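Local coordinates for exoribonuclease II, mitochondrial (PDB 6F3H), which degrades RNA from the 3' to the 5' end as the exoribonuclease component of the mitochondrial RNA degradosome, at residues T32-G37 against P62-A67; V371-Y376 against L455-T460; G433-S438 against D449-S454; E496-N499 against L505-D508; H561-I564 against N568-V571. The protein carries 1 engineered substitution. All blocks are in the same frame, centred on the assembly; numbering follows the deposited sequence.

Contact 1 (T32-G37 against P62-A67); sequences TSLNVG and PRYTFA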
# COMPACT_ATOMS: atom_id res chain seq x y z
N THR A 32 -16.45 -7.66 -7.60
CA THR A 32 -17.16 -6.61 -8.28
C THR A 32 -16.37 -5.31 -8.18
O THR A 32 -15.56 -5.12 -7.28
CB THR A 32 -18.56 -6.42 -7.68
N SER A 33 -16.59 -4.46 -9.15
CA SER A 33 -16.11 -3.09 -9.14
C SER A 33 -17.26 -2.14 -8.84
O SER A 33 -18.42 -2.54 -8.71
CB SER A 33 -15.48 -2.75 -10.48
OG SER A 33 -15.37 -1.34 -10.61
N LEU A 34 -16.92 -0.87 -8.67
CA LEU A 34 -17.94 0.12 -8.41
C LEU A 34 -18.89 0.17 -9.59
O LEU A 34 -18.46 0.28 -10.74
CB LEU A 34 -17.34 1.50 -8.17
CG LEU A 34 -18.35 2.63 -7.89
CD1 LEU A 34 -18.89 2.51 -6.50
CD2 LEU A 34 -17.72 3.99 -8.07
N ASN A 35 -20.19 0.16 -9.27
CA ASN A 35 -21.23 -0.04 -10.26
C ASN A 35 -22.52 0.57 -9.75
O ASN A 35 -22.71 0.74 -8.54
CB ASN A 35 -21.39 -1.53 -10.53
CG ASN A 35 -21.93 -1.80 -11.88
OD1 ASN A 35 -22.23 -0.87 -12.62
ND2 ASN A 35 -21.94 -3.07 -12.27
N VAL A 36 -23.44 0.86 -10.68
CA VAL A 36 -24.71 1.46 -10.29
C VAL A 36 -25.50 0.47 -9.43
O VAL A 36 -25.44 -0.75 -9.65
CB VAL A 36 -25.52 1.93 -11.51
CG1 VAL A 36 -24.64 2.71 -12.48
CG2 VAL A 36 -26.13 0.77 -12.22
N GLY A 37 -26.18 0.98 -8.42
CA GLY A 37 -26.83 0.15 -7.44
C GLY A 37 -26.02 -0.02 -6.18
O GLY A 37 -26.57 -0.42 -5.14
N PRO A 62 -14.73 12.22 -15.68
CA PRO A 62 -14.72 10.81 -15.31
C PRO A 62 -15.32 10.55 -13.94
O PRO A 62 -14.92 9.60 -13.26
CB PRO A 62 -13.23 10.46 -15.34
CG PRO A 62 -12.54 11.78 -15.04
CD PRO A 62 -13.54 12.91 -15.16
N ARG A 63 -16.29 11.37 -13.52
CA ARG A 63 -16.87 11.15 -12.20
C ARG A 63 -18.14 10.32 -12.26
O ARG A 63 -18.90 10.34 -13.23
CB ARG A 63 -17.16 12.45 -11.47
CG ARG A 63 -16.01 13.36 -11.47
CD ARG A 63 -16.48 14.70 -11.09
NE ARG A 63 -17.31 15.26 -12.13
CZ ARG A 63 -17.95 16.42 -12.00
NH1 ARG A 63 -17.84 17.12 -10.87
NH2 ARG A 63 -18.70 16.85 -13.00
N TYR A 64 -18.36 9.62 -11.17
CA TYR A 64 -19.56 8.86 -10.99
C TYR A 64 -20.67 9.77 -10.51
O TYR A 64 -20.43 10.77 -9.84
CB TYR A 64 -19.34 7.77 -9.98
CG TYR A 64 -18.47 6.67 -10.50
CD1 TYR A 64 -17.09 6.83 -10.60
CD2 TYR A 64 -19.02 5.47 -10.89
CE1 TYR A 64 -16.29 5.81 -11.08
CE2 TYR A 64 -18.24 4.45 -11.36
CZ TYR A 64 -16.88 4.61 -11.46
OH TYR A 64 -16.14 3.55 -11.94
N THR A 65 -21.88 9.36 -10.80
CA THR A 65 -23.04 10.08 -10.33
C THR A 65 -23.65 9.28 -9.21
O THR A 65 -23.91 8.08 -9.36
CB THR A 65 -24.06 10.27 -11.43
OG1 THR A 65 -23.38 10.66 -12.63
CG2 THR A 65 -25.05 11.30 -11.01
N PHE A 66 -23.83 9.92 -8.09
CA PHE A 66 -24.46 9.30 -6.95
C PHE A 66 -25.72 10.08 -6.62
O PHE A 66 -25.79 11.28 -6.86
CB PHE A 66 -23.55 9.30 -5.77
CG PHE A 66 -22.26 8.68 -6.04
CD1 PHE A 66 -21.27 9.36 -6.71
CD2 PHE A 66 -22.03 7.39 -5.61
CE1 PHE A 66 -20.06 8.77 -6.94
CE2 PHE A 66 -20.83 6.79 -5.84
CZ PHE A 66 -19.84 7.48 -6.51
N ALA A 67 -26.70 9.39 -6.06
CA ALA A 67 -27.95 10.02 -5.69
C ALA A 67 -28.11 9.96 -4.18
O ALA A 67 -27.87 8.91 -3.57
CB ALA A 67 -29.11 9.32 -6.40
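Leu34 packs on Tyr64 and Phe66 against one face of the five-stranded antiparallel sheet near the start of the chain. Leu34 belongs to the loop between helix 27-31 and strand 39-42. The two aromatic residues lie on strand 64-68, two positions apart, so both rings leave the same side of the strand. The leucine and the tyrosine come from opposite directions. Leu34 CG stands anti to its own N (chi1 180°), and this extends the CD2 branch toward the strand. CD2 sits over the middle of the Tyr64 ring as a CH-pi contact. Leu34 CD2 is 3.4 Å from the Tyr64 ring centroid and only 11° off the ring normal. The same methyl also reaches Phe66, where it approaches obliquely. The contact is apolar and buried. Strand 64-68 is an inner strand of the sheet: the backbone of Tyr64 bonds to Ala76, that of Thr65 to Val53. Gly37, farther along the loop, bonds to Cys52 through its backbone. The loop is therefore tied to the sheet both by packing and by main chain. Leu34 CD2 lies 4.4 Å from Phe66 CZ, a looser approach than its 3.4 Å to Tyr64 CE2.

Contact 2 (V371-Y376 against L455-T460); sequences VEQKLY and LKRAFT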
# COMPACT_ATOMS: atom_id res chain seq x y z
N VAL A 371 9.30 -3.56 21.25
CA VAL A 371 9.39 -4.86 21.89
C VAL A 371 9.82 -5.92 20.88
O VAL A 371 10.70 -6.75 21.14
CB VAL A 371 8.04 -5.22 22.53
CG1 VAL A 371 7.98 -6.69 22.92
CG2 VAL A 371 7.73 -4.30 23.72
N GLU A 372 9.19 -5.90 19.71
CA GLU A 372 9.43 -6.92 18.71
C GLU A 372 10.86 -6.87 18.20
O GLU A 372 11.51 -7.90 18.08
CB GLU A 372 8.42 -6.77 17.57
CG GLU A 372 6.98 -6.93 18.06
CD GLU A 372 5.93 -6.50 17.04
OE1 GLU A 372 6.27 -5.76 16.10
OE2 GLU A 372 4.76 -6.92 17.20
N GLN A 373 11.40 -5.66 18.00
CA GLN A 373 12.76 -5.58 17.47
C GLN A 373 13.78 -5.99 18.52
O GLN A 373 14.89 -6.39 18.16
CB GLN A 373 13.07 -4.17 16.97
CG GLN A 373 14.32 -4.10 16.09
CD GLN A 373 14.02 -4.42 14.62
OE1 GLN A 373 12.96 -4.97 14.30
NE2 GLN A 373 14.95 -4.08 13.73
N LYS A 374 13.41 -5.94 19.80
CA LYS A 374 14.25 -6.56 20.82
C LYS A 374 14.33 -8.07 20.61
O LYS A 374 15.35 -8.69 20.94
CB LYS A 374 13.70 -6.23 22.20
CG LYS A 374 13.86 -4.76 22.59
CD LYS A 374 14.11 -4.57 24.10
CE LYS A 374 15.30 -5.39 24.61
NZ LYS A 374 15.86 -4.85 25.89
N LEU A 375 13.29 -8.68 20.06
CA LEU A 375 13.37 -10.08 19.65
C LEU A 375 14.19 -10.23 18.38
O LEU A 375 15.05 -11.11 18.29
CB LEU A 375 11.96 -10.63 19.44
CG LEU A 375 11.64 -12.06 19.03
CD1 LEU A 375 10.14 -12.30 19.07
CD2 LEU A 375 12.07 -12.28 17.62
N TYR A 376 13.88 -9.42 17.37
CA TYR A 376 14.53 -9.55 16.07
C TYR A 376 16.03 -9.40 16.18
O TYR A 376 16.78 -10.07 15.47
CB TYR A 376 14.01 -8.48 15.12
CG TYR A 376 12.89 -8.95 14.24
CD1 TYR A 376 11.99 -9.90 14.67
CD2 TYR A 376 12.77 -8.46 12.94
CE1 TYR A 376 10.97 -10.32 13.85
CE2 TYR A 376 11.77 -8.89 12.11
CZ TYR A 376 10.86 -9.82 12.56
OH TYR A 376 9.85 -10.23 11.70
N LEU A 455 4.76 -11.95 9.57
CA LEU A 455 3.49 -11.84 8.87
C LEU A 455 2.71 -10.62 9.33
O LEU A 455 1.90 -10.08 8.57
CB LEU A 455 2.69 -13.11 9.10
CG LEU A 455 3.42 -14.35 8.59
CD1 LEU A 455 2.74 -15.61 9.09
CD2 LEU A 455 3.50 -14.36 7.06
N LYS A 456 2.93 -10.19 10.56
CA LYS A 456 2.29 -8.96 10.99
C LYS A 456 2.84 -7.77 10.22
O LYS A 456 2.07 -7.02 9.61
CB LYS A 456 2.49 -8.78 12.50
CG LYS A 456 1.77 -7.59 13.11
CD LYS A 456 2.14 -7.47 14.58
CE LYS A 456 2.79 -6.11 14.90
NZ LYS A 456 3.97 -5.71 14.06
N ARG A 457 4.17 -7.63 10.16
CA ARG A 457 4.75 -6.64 9.25
C ARG A 457 4.58 -7.14 7.84
O ARG A 457 5.55 -7.53 7.21
CB ARG A 457 6.25 -6.49 9.45
CG ARG A 457 6.79 -6.77 10.79
CD ARG A 457 8.16 -6.19 10.75
NE ARG A 457 8.80 -6.06 12.06
CZ ARG A 457 10.03 -5.57 12.22
NH1 ARG A 457 10.73 -5.18 11.17
NH2 ARG A 457 10.56 -5.44 13.43
N ALA A 458 3.38 -7.10 7.30
CA ALA A 458 3.10 -7.89 6.10
C ALA A 458 4.03 -7.63 4.92
O ALA A 458 3.92 -8.35 3.93
CB ALA A 458 1.65 -7.62 5.69
N PHE A 459 4.89 -6.61 4.93
CA PHE A 459 5.87 -6.43 3.87
C PHE A 459 7.11 -5.80 4.48
O PHE A 459 7.13 -5.38 5.63
CB PHE A 459 5.38 -5.53 2.73
CG PHE A 459 4.05 -5.95 2.16
CD1 PHE A 459 2.88 -5.78 2.86
CD2 PHE A 459 3.98 -6.57 0.93
CE1 PHE A 459 1.67 -6.19 2.35
CE2 PHE A 459 2.76 -6.99 0.41
CZ PHE A 459 1.61 -6.81 1.12
N THR A 460 8.16 -5.74 3.70
CA THR A 460 9.25 -4.89 4.10
C THR A 460 8.83 -3.47 3.77
O THR A 460 8.07 -3.25 2.82
CB THR A 460 10.55 -5.28 3.42
OG1 THR A 460 11.12 -6.38 4.13
CG2 THR A 460 11.51 -4.18 3.50
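The guanidinium of Arg457 lies flat on the Tyr376 ring. Their centres are 4.4 Å apart and the planes differ by 22°. Tyr376 CE2 sits over the centre of the guanidinium, 3.7 Å from Arg457 CZ. The two side chains slide past each other in opposite directions. At the guanidinium edge, Arg457 NH2 donates to Gln373 OE1 at 2.6 Å. The acceptor lies close to the guanidinium plane, and the amide is nearly coplanar with it. The N-H...O angle is 153°. A bend in the Gln373 side chain (chi2 85°) turns its amide toward the arginine. Beside this pair, Lys456 NZ forms a salt bridge with Glu372 OE1 at 3.1 Å. Glu372 OE1 receives it on its syn lone pair. The lysine chain is bent near its end to meet it.

Glu372, Gln373 and Tyr376 all project from helix 369-378. Their partners stand where helix 449-456 ends, within the RNB domain. Lys456 is still helical, and Arg457 is the centre of an inverse gamma turn. Helix 369-378 meets the C-terminal end of helix 449-456 and the turn that follows. In the next shell, Tyr376 OH bonds to Met470 O and to Ser454 OG, which probably helps fix the ring against the guanidinium. Arg457 NH1 makes a weak bond to Pro469 O.

Contact 3 (G433-S438 against D449-S454); sequences GLFPES and DVLRVS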
# COMPACT_ATOMS: atom_id res chain seq x y z
N GLY A 433 12.14 -21.87 4.71
CA GLY A 433 12.84 -23.00 5.32
C GLY A 433 13.31 -22.77 6.74
O GLY A 433 13.46 -23.73 7.50
N LEU A 434 13.56 -21.53 7.14
CA LEU A 434 14.19 -21.31 8.44
C LEU A 434 13.24 -21.50 9.62
O LEU A 434 13.65 -21.32 10.77
CB LEU A 434 14.85 -19.93 8.50
CG LEU A 434 15.83 -19.68 7.35
CD1 LEU A 434 15.18 -18.89 6.30
CD2 LEU A 434 17.09 -18.94 7.75
N PHE A 435 11.99 -21.90 9.36
CA PHE A 435 10.96 -22.00 10.37
C PHE A 435 10.40 -23.41 10.49
O PHE A 435 10.06 -24.04 9.47
CB PHE A 435 9.81 -21.05 10.04
CG PHE A 435 10.21 -19.62 10.00
CD1 PHE A 435 10.57 -18.95 11.16
CD2 PHE A 435 10.22 -18.93 8.81
CE1 PHE A 435 10.94 -17.62 11.13
CE2 PHE A 435 10.59 -17.59 8.78
CZ PHE A 435 10.96 -16.95 9.93
N PRO A 436 10.21 -23.90 11.71
CA PRO A 436 9.59 -25.22 11.90
C PRO A 436 8.28 -25.40 11.17
O PRO A 436 7.91 -26.53 10.84
CB PRO A 436 9.41 -25.29 13.43
CG PRO A 436 10.56 -24.48 13.94
CD PRO A 436 10.71 -23.33 12.98
N GLU A 437 7.56 -24.32 10.90
CA GLU A 437 6.28 -24.46 10.23
C GLU A 437 6.40 -24.98 8.81
O GLU A 437 5.40 -25.41 8.25
CB GLU A 437 5.53 -23.13 10.21
CG GLU A 437 4.78 -22.80 11.51
CD GLU A 437 5.65 -22.15 12.59
OE1 GLU A 437 5.13 -21.88 13.70
OE2 GLU A 437 6.86 -21.97 12.34
N SER A 438 7.60 -24.92 8.21
CA SER A 438 7.75 -25.40 6.85
C SER A 438 7.47 -26.88 6.73
O SER A 438 6.99 -27.35 5.70
CB SER A 438 9.17 -25.11 6.36
OG SER A 438 10.11 -25.40 7.38
N ASP A 449 7.32 -17.26 17.01
CA ASP A 449 7.30 -15.83 17.27
C ASP A 449 7.74 -15.06 16.04
O ASP A 449 6.99 -14.25 15.49
CB ASP A 449 8.23 -15.47 18.43
CG ASP A 449 7.71 -15.93 19.77
OD1 ASP A 449 6.51 -16.27 19.87
OD2 ASP A 449 8.53 -15.96 20.72
N VAL A 450 8.97 -15.32 15.59
CA VAL A 450 9.51 -14.56 14.48
C VAL A 450 8.60 -14.66 13.28
O VAL A 450 8.48 -13.72 12.49
CB VAL A 450 10.93 -15.03 14.16
CG1 VAL A 450 11.48 -14.31 12.94
CG2 VAL A 450 11.82 -14.79 15.37
N LEU A 451 7.90 -15.77 13.13
CA LEU A 451 7.06 -15.87 11.96
C LEU A 451 5.79 -15.05 12.12
O LEU A 451 5.40 -14.33 11.20
CB LEU A 451 6.73 -17.33 11.68
CG LEU A 451 5.78 -17.53 10.50
CD1 LEU A 451 6.50 -17.09 9.23
CD2 LEU A 451 5.35 -18.98 10.41
N ARG A 452 5.15 -15.13 13.29
CA ARG A 452 3.97 -14.32 13.53
C ARG A 452 4.28 -12.85 13.34
O ARG A 452 3.51 -12.11 12.72
CB ARG A 452 3.48 -14.54 14.95
CG ARG A 452 2.83 -15.84 15.30
CD ARG A 452 2.33 -15.75 16.75
NE ARG A 452 3.14 -14.83 17.59
CZ ARG A 452 2.80 -13.57 17.92
NH1 ARG A 452 3.62 -12.85 18.67
NH2 ARG A 452 1.67 -13.03 17.49
N VAL A 453 5.40 -12.40 13.90
CA VAL A 453 5.78 -11.01 13.76
C VAL A 453 5.98 -10.66 12.30
O VAL A 453 5.51 -9.62 11.82
CB VAL A 453 7.07 -10.75 14.56
CG1 VAL A 453 7.53 -9.33 14.32
CG2 VAL A 453 6.83 -11.03 16.00
N SER A 454 6.66 -11.54 11.57
CA SER A 454 6.97 -11.24 10.19
C SER A 454 5.70 -11.04 9.40
O SER A 454 5.51 -10.02 8.75
CB SER A 454 7.78 -12.39 9.61
OG SER A 454 8.91 -12.63 10.41
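The Phe435 ring meets Leu451 over one face and Val450 at its edge. Leu451 CD1 stands 4.1 Å above the ring plane, displaced toward the rim on the CD2-CE2 side. Val450 CG1 lies in the ring plane, 3.8 Å from Phe435 CE1. The phenylalanine and valine side chains cross at about a right angle.

The second flat group is the Glu437 carboxylate. Leu451 offers its other methyl here: CD2 is 3.9 Å from Glu437 CD. The leucine therefore divides its branches, CD1 to the ring and CD2 to the glutamate chain. Its CG is anti to the backbone N (chi1 177°), which carries both methyls toward the loop. A bend at chi2 (84°) places the Glu437 carboxylate beside Leu451 CD2. Glu437 OE1 accepts hydrogen bonds from the backbone N of Ser447 and of Asp448, so this oxygen has two donors just ahead of helix 449-456. On the loop, Ser438 N bonds to Phe435 O at 2.9 Å and closes a turn that presents Phe435 and Glu437 to the helix.

This is packing inside the RNB domain, between the loop after strand 421-429 and the start of helix 449-456. Around it, Leu375 of helix 369-378 packs on Val450, Phe475 of helix 473-479 touches Val450 and meets the Phe435 ring with the planes about 30° apart, and Arg714 of helix 703-716 bonds to Glu437 O.

Contact 4 (E496-N499 against L505-D508); sequences ELVN and LHVD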
# COMPACT_ATOMS: atom_id res chain seq x y z
N GLU A 496 11.07 -25.15 -19.74
CA GLU A 496 11.72 -24.98 -21.02
C GLU A 496 10.86 -24.19 -21.98
O GLU A 496 9.63 -24.33 -22.03
CB GLU A 496 12.07 -26.30 -21.64
CG GLU A 496 13.24 -26.92 -20.94
CD GLU A 496 13.27 -28.41 -21.12
OE1 GLU A 496 12.68 -28.89 -22.11
OE2 GLU A 496 13.89 -29.11 -20.29
N LEU A 497 11.55 -23.37 -22.75
CA LEU A 497 10.98 -22.54 -23.78
C LEU A 497 11.56 -22.93 -25.11
O LEU A 497 12.75 -23.20 -25.23
CB LEU A 497 11.26 -21.08 -23.53
CG LEU A 497 10.66 -20.64 -22.22
CD1 LEU A 497 11.71 -19.96 -21.43
CD2 LEU A 497 9.59 -19.69 -22.61
N VAL A 498 10.69 -22.92 -26.11
CA VAL A 498 11.04 -23.29 -27.46
C VAL A 498 10.84 -22.08 -28.36
O VAL A 498 9.81 -21.40 -28.26
CB VAL A 498 10.20 -24.49 -27.91
CG1 VAL A 498 10.28 -25.53 -26.84
CG2 VAL A 498 8.75 -24.09 -28.04
N ASN A 499 11.84 -21.77 -29.18
CA ASN A 499 11.63 -20.75 -30.20
C ASN A 499 10.70 -21.33 -31.25
O ASN A 499 10.83 -22.49 -31.64
CB ASN A 499 12.95 -20.31 -30.82
CG ASN A 499 13.94 -19.83 -29.79
OD1 ASN A 499 13.87 -20.20 -28.62
ND2 ASN A 499 14.89 -19.00 -30.22
N LEU A 505 7.56 -17.57 -29.53
CA LEU A 505 8.09 -18.45 -28.50
C LEU A 505 6.97 -19.21 -27.80
O LEU A 505 5.85 -18.72 -27.66
CB LEU A 505 8.91 -17.61 -27.50
CG LEU A 505 9.38 -18.13 -26.16
CD1 LEU A 505 10.60 -18.97 -26.34
CD2 LEU A 505 9.72 -16.94 -25.35
N HIS A 506 7.29 -20.42 -27.37
CA HIS A 506 6.32 -21.26 -26.70
C HIS A 506 6.90 -21.85 -25.43
O HIS A 506 8.08 -22.22 -25.36
CB HIS A 506 5.82 -22.39 -27.59
CG HIS A 506 4.90 -23.35 -26.89
ND1 HIS A 506 3.52 -23.26 -26.97
CD2 HIS A 506 5.16 -24.40 -26.07
CE1 HIS A 506 2.98 -24.22 -26.25
NE2 HIS A 506 3.95 -24.92 -25.69
N VAL A 507 6.05 -21.96 -24.43
CA VAL A 507 6.42 -22.40 -23.10
C VAL A 507 5.83 -23.78 -22.86
O VAL A 507 4.61 -23.97 -22.91
CB VAL A 507 5.91 -21.39 -22.06
CG1 VAL A 507 4.44 -21.03 -22.36
CG2 VAL A 507 6.07 -21.93 -20.66
N ASP A 508 6.69 -24.74 -22.55
CA ASP A 508 6.19 -26.09 -22.32
C ASP A 508 5.84 -26.22 -20.85
O ASP A 508 6.72 -26.43 -20.01
CB ASP A 508 7.20 -27.14 -22.74
CG ASP A 508 6.59 -28.54 -22.79
OD1 ASP A 508 5.36 -28.65 -23.00
OD2 ASP A 508 7.33 -29.53 -22.60
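Val498 and His506 lie side by side and point the same way from the sheet. Val498 CG2 is 3.4 Å from His506 CB, and it meets the imidazole obliquely. The backbones of this pair are joined twice. Val498 N donates to His506 O at 2.8 Å and His506 N donates to Val498 O at 2.8 Å, both nearly straight. Asp508 N gives a further bond to Glu496 O, at 3.0 Å. On the opposite face, the Leu497 and Leu505 side chains cross at a slant. They are diagonal neighbours, with Leu505 CD1 3.6 Å from Leu497 CB. The chi1 of Leu505 (167°) lays CD1 across toward Leu497 CB and Val498 O. Leu497 CD2 also comes 4.1 Å from Val507 CB, its partner in a non-hydrogen-bonded pair. The two leucines are buried: Leu505 packs on Leu555 and Leu559 of helix 543-567, while Leu497 touches Ile424 of neighbouring strand 421-429. On the valine and histidine face, the Glu496 carboxylate forms salt bridges with Arg423 and Arg421, one to each oxygen. These strands run antiparallel, with 152° between their directions. They form the end of the beta hairpin made by strands 488-499 and 505-519, within the five-stranded mixed sheet of the RNB domain.

Contact 5 (H561-I564 against N568-V571); sequences HKRI and NAVV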
# COMPACT_ATOMS: atom_id res chain seq x y z
N HIS A 561 6.63 -9.32 -26.08
CA HIS A 561 5.83 -9.19 -27.29
C HIS A 561 4.64 -10.15 -27.27
O HIS A 561 3.56 -9.82 -27.79
CB HIS A 561 6.72 -9.43 -28.50
CG HIS A 561 6.00 -9.33 -29.80
ND1 HIS A 561 5.18 -10.33 -30.27
CD2 HIS A 561 5.95 -8.34 -30.71
CE1 HIS A 561 4.68 -9.97 -31.44
NE2 HIS A 561 5.13 -8.76 -31.73
N LYS A 562 4.81 -11.30 -26.64
CA LYS A 562 3.73 -12.27 -26.51
C LYS A 562 2.64 -11.74 -25.59
O LYS A 562 1.46 -11.76 -25.95
CB LYS A 562 4.30 -13.58 -25.99
CG LYS A 562 3.36 -14.77 -26.06
CD LYS A 562 4.13 -16.10 -26.12
N ARG A 563 3.03 -11.27 -24.39
CA ARG A 563 2.07 -10.80 -23.39
C ARG A 563 1.16 -9.73 -23.97
O ARG A 563 -0.03 -9.70 -23.68
CB ARG A 563 2.81 -10.24 -22.19
CG ARG A 563 3.37 -11.27 -21.22
CD ARG A 563 3.96 -10.58 -19.99
NE ARG A 563 3.14 -9.43 -19.63
CZ ARG A 563 3.58 -8.20 -19.38
NH1 ARG A 563 4.87 -7.94 -19.42
NH2 ARG A 563 2.72 -7.23 -19.08
N ILE A 564 1.72 -8.85 -24.80
CA ILE A 564 0.95 -7.81 -25.45
C ILE A 564 -0.02 -8.39 -26.48
O ILE A 564 -1.23 -8.22 -26.37
CB ILE A 564 1.88 -6.78 -26.11
CG1 ILE A 564 2.68 -6.06 -25.04
CG2 ILE A 564 1.08 -5.86 -26.99
CD1 ILE A 564 3.59 -5.01 -25.60
N ASN A 568 -3.12 -9.81 -24.16
CA ASN A 568 -3.66 -8.46 -24.13
C ASN A 568 -3.22 -7.75 -22.86
O ASN A 568 -3.99 -7.05 -22.20
CB ASN A 568 -5.18 -8.50 -24.26
CG ASN A 568 -5.61 -9.26 -25.50
OD1 ASN A 568 -5.17 -8.96 -26.62
ND2 ASN A 568 -6.44 -10.28 -25.31
N ALA A 569 -1.96 -7.96 -22.50
CA ALA A 569 -1.39 -7.26 -21.38
C ALA A 569 -1.29 -5.78 -21.72
O ALA A 569 -1.31 -5.38 -22.89
CB ALA A 569 -0.02 -7.81 -21.00
N VAL A 570 -1.21 -4.98 -20.67
CA VAL A 570 -1.17 -3.54 -20.77
C VAL A 570 0.10 -3.04 -20.12
O VAL A 570 0.26 -3.10 -18.88
CB VAL A 570 -2.39 -2.91 -20.10
CG1 VAL A 570 -2.25 -1.41 -20.16
CG2 VAL A 570 -3.67 -3.44 -20.73
N VAL A 571 0.98 -2.49 -20.93
CA VAL A 571 2.33 -2.17 -20.50
C VAL A 571 2.62 -0.70 -20.80
O VAL A 571 2.25 -0.18 -21.86
CB VAL A 571 3.34 -3.09 -21.19
CG1 VAL A 571 4.66 -3.01 -20.47
CG2 VAL A 571 2.80 -4.55 -21.21
O HOH W 1 1.94 -4.87 -17.11
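Arg563 is bent at chi3 (37°), and this turns its guanidinium back toward Ala569 and Val571. Arg563 NH2 comes 3.4 Å from Ala569 CB and 3.4 Å from Val571 CG2, both obliquely to the guanidinium plane. Asn568 supplies the other key torsion. Its phi is positive (47°), a left-handed conformation that swings the chain round. As a result Ala569 N donates to Arg563 O at 2.9 Å, with an N-H...O angle of 166°. Ile564 adds an apolar touch, with CG1 4.1 Å from Val571 CG2. Several partners hold the arginine. NH1 forms a salt bridge with Glu610 of helix 603-625, and NE bonds to Ile688 O. A water takes a weak bond from NH2 and donates to Val570 O at 3.0 Å, linking the guanidinium to the loop. Asn568 OD1 accepts from Lys656 NZ, which probably steadies this side chain. The contact's nearest atom lies about 4 Å from the bound nucleic acid. The arrangement is a helix C-terminus: helix 543-567 of the RNB domain ends at a left-handed residue, and the chain folds back along its last turn toward strand 580-584.

Contact 1 comes first along the chain. It belongs to the N-terminal antiparallel sheet, and its centre is about 29 to 43 Å from those of the others. Contacts 2 and 3 follow, on the opposite side of the chain's centre from contact 1. They share helix 449-456 and their centres are about 11 Å apart. Contact 3 falls within the chain span bridged by contact 2. Contacts 4 and 5 come later, with centres about 17 Å apart. Leu505 O of contact 4 touches Lys562 CD of contact 5, bringing hairpin and helix 543-567 together. Contacts 3, 4 and 5 are local contacts in different regions of the RNB domain, while contact 2 ties helix 369-378 to the end of helix 449-456.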